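Long-range contacts in ectonucleotide pyrophosphatase/phosphodiesterase family member 5 (PDB 5VEN), which probably hydrolyses phosphodiester bonds as a zinc-dependent ectoenzyme, with a restricted ability to cleave nucleotides: residues 19-24 against 219-224; 122-127 against 139-144. All blocks are in the same frame, centred on the assembly; numbering follows the deposited sequence.

How the contacts relate
Both contacts belong to the same large mixed sheet, and both pair parallel strands through main-chain hydrogen bonds. Contact 1 lies at its heart, its centre about 8 Å from the centre of the chain, and every residue that touches there is buried. Contact 2 joins outermost strand 139-140 to strand 120-123, and is only partly buried. Their further chemistry differs accordingly: 19-24 and 219-224 carry acidic side chains to a zinc ion, whereas 122-127 and 139-144 add a methionine and a bridging water, beside a glycosylated asparagine. Strand 168-173 lies between them in the sheet, yet they touch directly where Ser20 CB meets Trp125 CZ3 at 3.6 Å.

Contact 1: 19-24 against 219-224; sequences VSFDGF and LIVTSD. With ZN (zinc ion), chain L.
Asp22 swings its carboxylate away from its own backbone N (chi1 -157°), while Asp224 tucks CG between its backbone N and carbonyl carbon (chi1 51°), and these two torsions bring both acids onto one zinc ion. Asp22 OD1 binds the metal at 2.0 Å; Asp224 OD2 is also a ligand, and the two carboxylate planes stand almost perpendicular. Asp224 keeps its other oxygen for the backbone: OD1 accepts Gly23 N at 2.9 Å, which fixes the carboxylate's rotation. Ser223 OG reaches across to the type II turn of Phe21 to Phe24, donating to Phe21 O at 2.6 Å and accepting from Phe24 N at 2.9 Å, a clasp for a turn whose own bond is weak. Behind the site the strands pair in parallel, with Val19 N on Ile220 O and Thr222 N on Val19 O. Val19 CG2 meets Leu219 CD1 at 3.6 Å, and Val221 CG1 sits at the edge of the Phe21 ring. Thr58 and His225 complete the zinc site, and Tyr172 OH is hydrogen-bonded to Asp22 OD2. Metal ligands just beyond the C-terminal ends of parallel central strands are characteristic of the alkaline phosphatase superfamily.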
loop_
_atom_site.group_PDB
_atom_site.type_symbol
_atom_site.label_atom_id
_atom_site.label_comp_id
_atom_site.label_asym_id
_atom_site.label_seq_id
_atom_site.Cartn_x
_atom_site.Cartn_y
_atom_site.Cartn_z
ATOM N N VAL A 19 2.989 1.937 -10.504
ATOM C CA VAL A 19 3.938 2.726 -9.752
ATOM C C VAL A 19 3.293 3.098 -8.423
ATOM O O VAL A 19 2.182 3.641 -8.399
ATOM C CB VAL A 19 4.347 4.001 -10.501
ATOM C CG1 VAL A 19 5.385 4.732 -9.668
ATOM C CG2 VAL A 19 4.898 3.705 -11.861
ATOM N N SER A 20 3.982 2.835 -7.328
ATOM C CA SER A 20 3.530 3.259 -6.008
ATOM C C SER A 20 4.559 4.218 -5.420
ATOM O O SER A 20 5.727 3.839 -5.218
ATOM C CB SER A 20 3.314 2.082 -5.082
ATOM O OG SER A 20 2.993 2.569 -3.793
ATOM N N PHE A 21 4.131 5.464 -5.200
ATOM C CA PHE A 21 4.881 6.412 -4.384
ATOM C C PHE A 21 4.312 6.301 -2.986
ATOM O O PHE A 21 3.156 6.676 -2.771
ATOM C CB PHE A 21 4.746 7.830 -4.928
ATOM C CG PHE A 21 5.407 8.042 -6.250
ATOM C CD1 PHE A 21 6.800 8.089 -6.358
ATOM C CD2 PHE A 21 4.649 8.205 -7.399
ATOM C CE1 PHE A 21 7.399 8.297 -7.599
ATOM C CE2 PHE A 21 5.263 8.427 -8.618
ATOM C CZ PHE A 21 6.610 8.434 -8.727
ATOM N N ASP A 22 5.079 5.718 -2.060
ATOM C CA ASP A 22 4.560 5.415 -0.730
ATOM C C ASP A 22 4.021 6.675 -0.056
ATOM O O ASP A 22 4.665 7.725 -0.088
ATOM C CB ASP A 22 5.657 4.773 0.121
ATOM C CG ASP A 22 5.092 3.947 1.245
ATOM O OD1 ASP A 22 4.335 4.518 2.059
ATOM O OD2 ASP A 22 5.353 2.730 1.313
ATOM N N GLY A 23 2.837 6.559 0.533
ATOM C CA GLY A 23 2.305 7.627 1.370
ATOM C C GLY A 23 1.918 8.861 0.595
ATOM O O GLY A 23 2.007 9.972 1.136
ATOM N N PHE A 24 1.447 8.706 -0.642
ATOM C CA PHE A 24 1.072 9.856 -1.473
ATOM C C PHE A 24 -0.426 10.083 -1.286
ATOM O O PHE A 24 -1.282 9.466 -1.949
ATOM C CB PHE A 24 1.450 9.646 -2.933
ATOM C CG PHE A 24 1.532 10.912 -3.725
ATOM C CD1 PHE A 24 0.397 11.723 -3.941
ATOM C CD2 PHE A 24 2.749 11.327 -4.244
ATOM C CE1 PHE A 24 0.498 12.869 -4.687
ATOM C CE2 PHE A 24 2.834 12.507 -4.996
ATOM C CZ PHE A 24 1.700 13.267 -5.189
ATOM N N LEU A 219 0.172 2.885 -17.790
ATOM C CA LEU A 219 0.857 3.368 -16.598
ATOM C C LEU A 219 -0.173 3.721 -15.530
ATOM O O LEU A 219 -1.026 4.576 -15.756
ATOM C CB LEU A 219 1.695 4.595 -16.952
ATOM C CG LEU A 219 2.317 5.313 -15.741
ATOM C CD1 LEU A 219 3.357 4.411 -15.045
ATOM C CD2 LEU A 219 2.947 6.596 -16.153
ATOM N N ILE A 220 -0.096 3.054 -14.381
ATOM C CA ILE A 220 -0.987 3.291 -13.246
ATOM C C ILE A 220 -0.128 3.841 -12.130
ATOM O O ILE A 220 0.833 3.187 -11.707
ATOM C CB ILE A 220 -1.708 2.006 -12.813
ATOM C CG1 ILE A 220 -2.584 1.529 -13.973
ATOM C CG2 ILE A 220 -2.522 2.233 -11.490
ATOM C CD1 ILE A 220 -3.163 0.161 -13.798
ATOM N N VAL A 221 -0.475 5.035 -11.639
ATOM C CA VAL A 221 0.287 5.689 -10.583
ATOM C C VAL A 221 -0.614 5.793 -9.360
ATOM O O VAL A 221 -1.700 6.405 -9.428
ATOM C CB VAL A 221 0.783 7.071 -11.008
ATOM C CG1 VAL A 221 1.585 7.704 -9.873
ATOM C CG2 VAL A 221 1.597 7.012 -12.305
ATOM N N THR A 222 -0.206 5.176 -8.260
ATOM C CA THR A 222 -1.053 5.175 -7.078
ATOM C C THR A 222 -0.169 5.133 -5.839
ATOM O O THR A 222 1.027 5.455 -5.894
ATOM C CB THR A 222 -2.071 4.022 -7.181
ATOM O OG1 THR A 222 -3.053 4.126 -6.146
ATOM C CG2 THR A 222 -1.394 2.643 -7.144
ATOM N N SER A 223 -0.763 4.733 -4.711
ATOM C CA SER A 223 -0.053 4.677 -3.448
ATOM C C SER A 223 -0.818 3.726 -2.558
ATOM O O SER A 223 -1.884 3.228 -2.930
ATOM C CB SER A 223 0.102 6.085 -2.852
ATOM O OG SER A 223 0.875 6.070 -1.666
ATOM N N ASP A 224 -0.279 3.500 -1.372
ATOM C CA ASP A 224 -0.836 2.596 -0.390
ATOM C C ASP A 224 -1.717 3.264 0.660
ATOM O O ASP A 224 -2.660 2.640 1.160
ATOM C CB ASP A 224 0.301 1.832 0.296
ATOM C CG ASP A 224 1.430 2.693 0.852
ATOM O OD1 ASP A 224 1.549 3.911 0.536
ATOM O OD2 ASP A 224 2.237 2.122 1.648
HETATM ZN ZN ZN L . 3.320 3.071 2.970
HETATM O O HOH W 1 4.823 3.713 4.944
#

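Contact 2: 122-127 against 139-144; sequences AAMWPG and YYLPYN. With NAG (2-acetamido-2-deoxy-beta-D-glucopyranose), chain O.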
loop_
_atom_site.group_PDB
_atom_site.type_symbol
_atom_site.label_atom_id
_atom_site.label_comp_id
_atom_site.label_asym_id
_atom_site.label_seq_id
_atom_site.Cartn_x
_atom_site.Cartn_y
_atom_site.Cartn_z
ATOM N N ALA A 122 9.674 -6.549 -10.923
ATOM C CA ALA A 122 9.447 -5.708 -9.751
ATOM C C ALA A 122 10.708 -4.986 -9.330
ATOM O O ALA A 122 11.762 -5.614 -9.162
ATOM C CB ALA A 122 8.922 -6.537 -8.578
ATOM N N ALA A 123 10.591 -3.665 -9.112
ATOM C CA ALA A 123 11.700 -2.811 -8.685
ATOM C C ALA A 123 11.321 -2.184 -7.343
ATOM O O ALA A 123 10.778 -1.075 -7.277
ATOM C CB ALA A 123 12.038 -1.777 -9.732
ATOM N N MET A 124 11.538 -2.960 -6.272
ATOM C CA MET A 124 11.437 -2.633 -4.834
ATOM C C MET A 124 10.003 -2.679 -4.299
ATOM O O MET A 124 9.741 -2.252 -3.167
ATOM C CB MET A 124 12.094 -1.278 -4.541
ATOM C CG MET A 124 13.542 -1.209 -5.045
ATOM S SD MET A 124 14.524 -2.609 -4.493
ATOM C CE MET A 124 16.176 -2.092 -4.954
ATOM N N TRP A 125 9.077 -3.231 -5.048
ATOM C CA TRP A 125 7.701 -3.348 -4.606
ATOM C C TRP A 125 7.609 -4.208 -3.344
ATOM O O TRP A 125 8.125 -5.336 -3.333
ATOM C CB TRP A 125 6.871 -3.967 -5.720
ATOM C CG TRP A 125 5.398 -4.049 -5.423
ATOM C CD1 TRP A 125 4.747 -5.047 -4.767
ATOM C CD2 TRP A 125 4.394 -3.094 -5.786
ATOM N NE1 TRP A 125 3.398 -4.764 -4.680
ATOM C CE2 TRP A 125 3.156 -3.583 -5.317
ATOM C CE3 TRP A 125 4.420 -1.876 -6.461
ATOM C CZ2 TRP A 125 1.957 -2.892 -5.501
ATOM C CZ3 TRP A 125 3.211 -1.193 -6.647
ATOM C CH2 TRP A 125 2.015 -1.714 -6.193
ATOM N N PRO A 126 6.946 -3.735 -2.291
ATOM C CA PRO A 126 6.820 -4.520 -1.052
ATOM C C PRO A 126 6.338 -5.941 -1.299
ATOM O O PRO A 126 5.278 -6.166 -1.898
ATOM C CB PRO A 126 5.795 -3.708 -0.234
ATOM C CG PRO A 126 6.057 -2.343 -0.648
ATOM C CD PRO A 126 6.342 -2.407 -2.140
ATOM N N GLY A 127 7.111 -6.908 -0.815
ATOM C CA GLY A 127 6.770 -8.303 -0.967
ATOM C C GLY A 127 7.213 -8.957 -2.261
ATOM O O GLY A 127 7.107 -10.177 -2.383
ATOM N N TYR A 139 11.556 -11.216 -12.923
ATOM C CA TYR A 139 12.667 -10.350 -12.606
ATOM C C TYR A 139 12.329 -9.562 -11.344
ATOM O O TYR A 139 11.231 -8.999 -11.238
ATOM C CB TYR A 139 12.944 -9.367 -13.741
ATOM C CG TYR A 139 13.120 -9.934 -15.147
ATOM C CD1 TYR A 139 14.356 -10.373 -15.597
ATOM C CD2 TYR A 139 12.063 -10.000 -16.021
ATOM C CE1 TYR A 139 14.517 -10.875 -16.911
ATOM C CE2 TYR A 139 12.200 -10.500 -17.343
ATOM C CZ TYR A 139 13.438 -10.925 -17.777
ATOM O OH TYR A 139 13.609 -11.420 -19.080
ATOM N N TYR A 140 13.273 -9.479 -10.416
ATOM C CA TYR A 140 13.058 -8.602 -9.267
ATOM C C TYR A 140 14.398 -8.128 -8.719
ATOM O O TYR A 140 15.463 -8.710 -8.989
ATOM C CB TYR A 140 12.240 -9.312 -8.183
ATOM C CG TYR A 140 12.979 -10.428 -7.512
ATOM C CD1 TYR A 140 13.700 -10.197 -6.363
ATOM C CD2 TYR A 140 13.033 -11.708 -8.081
ATOM C CE1 TYR A 140 14.396 -11.200 -5.745
ATOM C CE2 TYR A 140 13.726 -12.712 -7.468
ATOM C CZ TYR A 140 14.416 -12.450 -6.297
ATOM O OH TYR A 140 15.143 -13.432 -5.672
ATOM N N LEU A 141 14.328 -7.060 -7.935
ATOM C CA LEU A 141 15.468 -6.538 -7.190
ATOM C C LEU A 141 15.362 -6.914 -5.718
ATOM O O LEU A 141 14.296 -6.741 -5.108
ATOM C CB LEU A 141 15.557 -5.022 -7.309
ATOM C CG LEU A 141 15.523 -4.447 -8.729
ATOM C CD1 LEU A 141 15.670 -2.964 -8.634
ATOM C CD2 LEU A 141 16.619 -5.031 -9.654
ATOM N N PRO A 142 16.423 -7.401 -5.086
ATOM C CA PRO A 142 16.396 -7.510 -3.620
ATOM C C PRO A 142 16.126 -6.137 -3.032
ATOM O O PRO A 142 16.682 -5.132 -3.493
ATOM C CB PRO A 142 17.803 -8.015 -3.271
ATOM C CG PRO A 142 18.389 -8.540 -4.567
ATOM C CD PRO A 142 17.748 -7.730 -5.656
ATOM N N TYR A 143 15.248 -6.074 -2.029
ATOM C CA TYR A 143 14.862 -4.772 -1.516
ATOM C C TYR A 143 16.062 -4.036 -0.936
ATOM O O TYR A 143 16.801 -4.557 -0.088
ATOM C CB TYR A 143 13.744 -4.878 -0.468
ATOM C CG TYR A 143 13.343 -3.472 -0.067
ATOM C CD1 TYR A 143 13.819 -2.895 1.096
ATOM C CD2 TYR A 143 12.601 -2.691 -0.932
ATOM C CE1 TYR A 143 13.479 -1.573 1.433
ATOM C CE2 TYR A 143 12.250 -1.389 -0.620
ATOM C CZ TYR A 143 12.712 -0.824 0.566
ATOM O OH TYR A 143 12.423 0.473 0.910
ATOM N N ASN A 144 16.231 -2.797 -1.376
ATOM C CA ASN A 144 17.289 -1.941 -0.879
ATOM C C ASN A 144 16.855 -0.487 -1.090
ATOM O O ASN A 144 16.819 0.024 -2.222
ATOM C CB ASN A 144 18.605 -2.281 -1.578
ATOM C CG ASN A 144 19.741 -1.467 -1.076
ATOM O OD1 ASN A 144 19.554 -0.452 -0.422
ATOM N ND2 ASN A 144 20.939 -1.905 -1.383
HETATM C C1 NAG O . 22.121 -1.183 -0.992
HETATM C C2 NAG O . 23.189 -2.166 -0.621
HETATM C C3 NAG O . 24.411 -1.429 -0.100
HETATM C C4 NAG O . 24.904 -0.444 -1.159
HETATM C C5 NAG O . 23.773 0.463 -1.647
HETATM C C6 NAG O . 24.157 1.345 -2.820
HETATM C C7 NAG O . 22.028 -2.883 1.447
HETATM C C8 NAG O . 21.551 -4.070 2.233
HETATM N N2 NAG O . 22.701 -3.162 0.326
HETATM O O3 NAG O . 25.411 -2.393 0.181
HETATM O O4 NAG O . 25.890 0.414 -0.602
HETATM O O5 NAG O . 22.617 -0.305 -2.037
HETATM O O6 NAG O . 24.603 0.593 -3.941
HETATM O O7 NAG O . 21.816 -1.730 1.815
HETATM O O HOH W 2 11.970 -5.783 -5.826
#
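Ala122 and Tyr140 form the parallel bridge here, and the main-chain bonds come on both sides of it: Ala122 N reaches Tyr139 O at 2.9 Å, and Leu141 N returns to Ala122 O at 3.2 Å. Past this the ladder stops, and an ordered water joins the two segments. It accepts a bond from Met124 N at 2.9 Å and lies 2.6 Å from Leu141 O, with a weak link to Ala122 O as well.

The apolar packing falls mainly to Met124. CG lies beside the backbone N (chi1 -54°) and the chain bends at chi2 (-51°), which curls the thioether back against 139-144. Its CE packs on Leu141 CB at 3.8 Å and its CB on Tyr143 CD2 at 3.9 Å, while Leu141 CD1 rests on Ala123 CB.

The sulfur makes an oblique Met-aromatic contact with the Tyr143 ring and takes a weak bond from Asn144 N. Among carbonyl oxygens, those of Pro142 and Asn144 meet Met124 CE, and Met124 O lies at the Tyr143 ring's edge. Replacing Met124 by an alanine removes CG, SD and CE, and would probably leave a gap beside Leu141 and deprive Asn144 N of its weak sulfur partner.

The glycan is covalently joined through Asn144 ND2, and Asn144 OD1 is hydrogen-bonded to Ser146 N. Around the pair, Ile156 of helix 149-160 packs on Ala123, and Lys155 and Trp159 of that helix pack on Leu141. On the inner side, strand 168-173 hydrogen-bonds to Ala123 through the backbones of Phe170 and Tyr172 and sets Tyr172 against Tyr143.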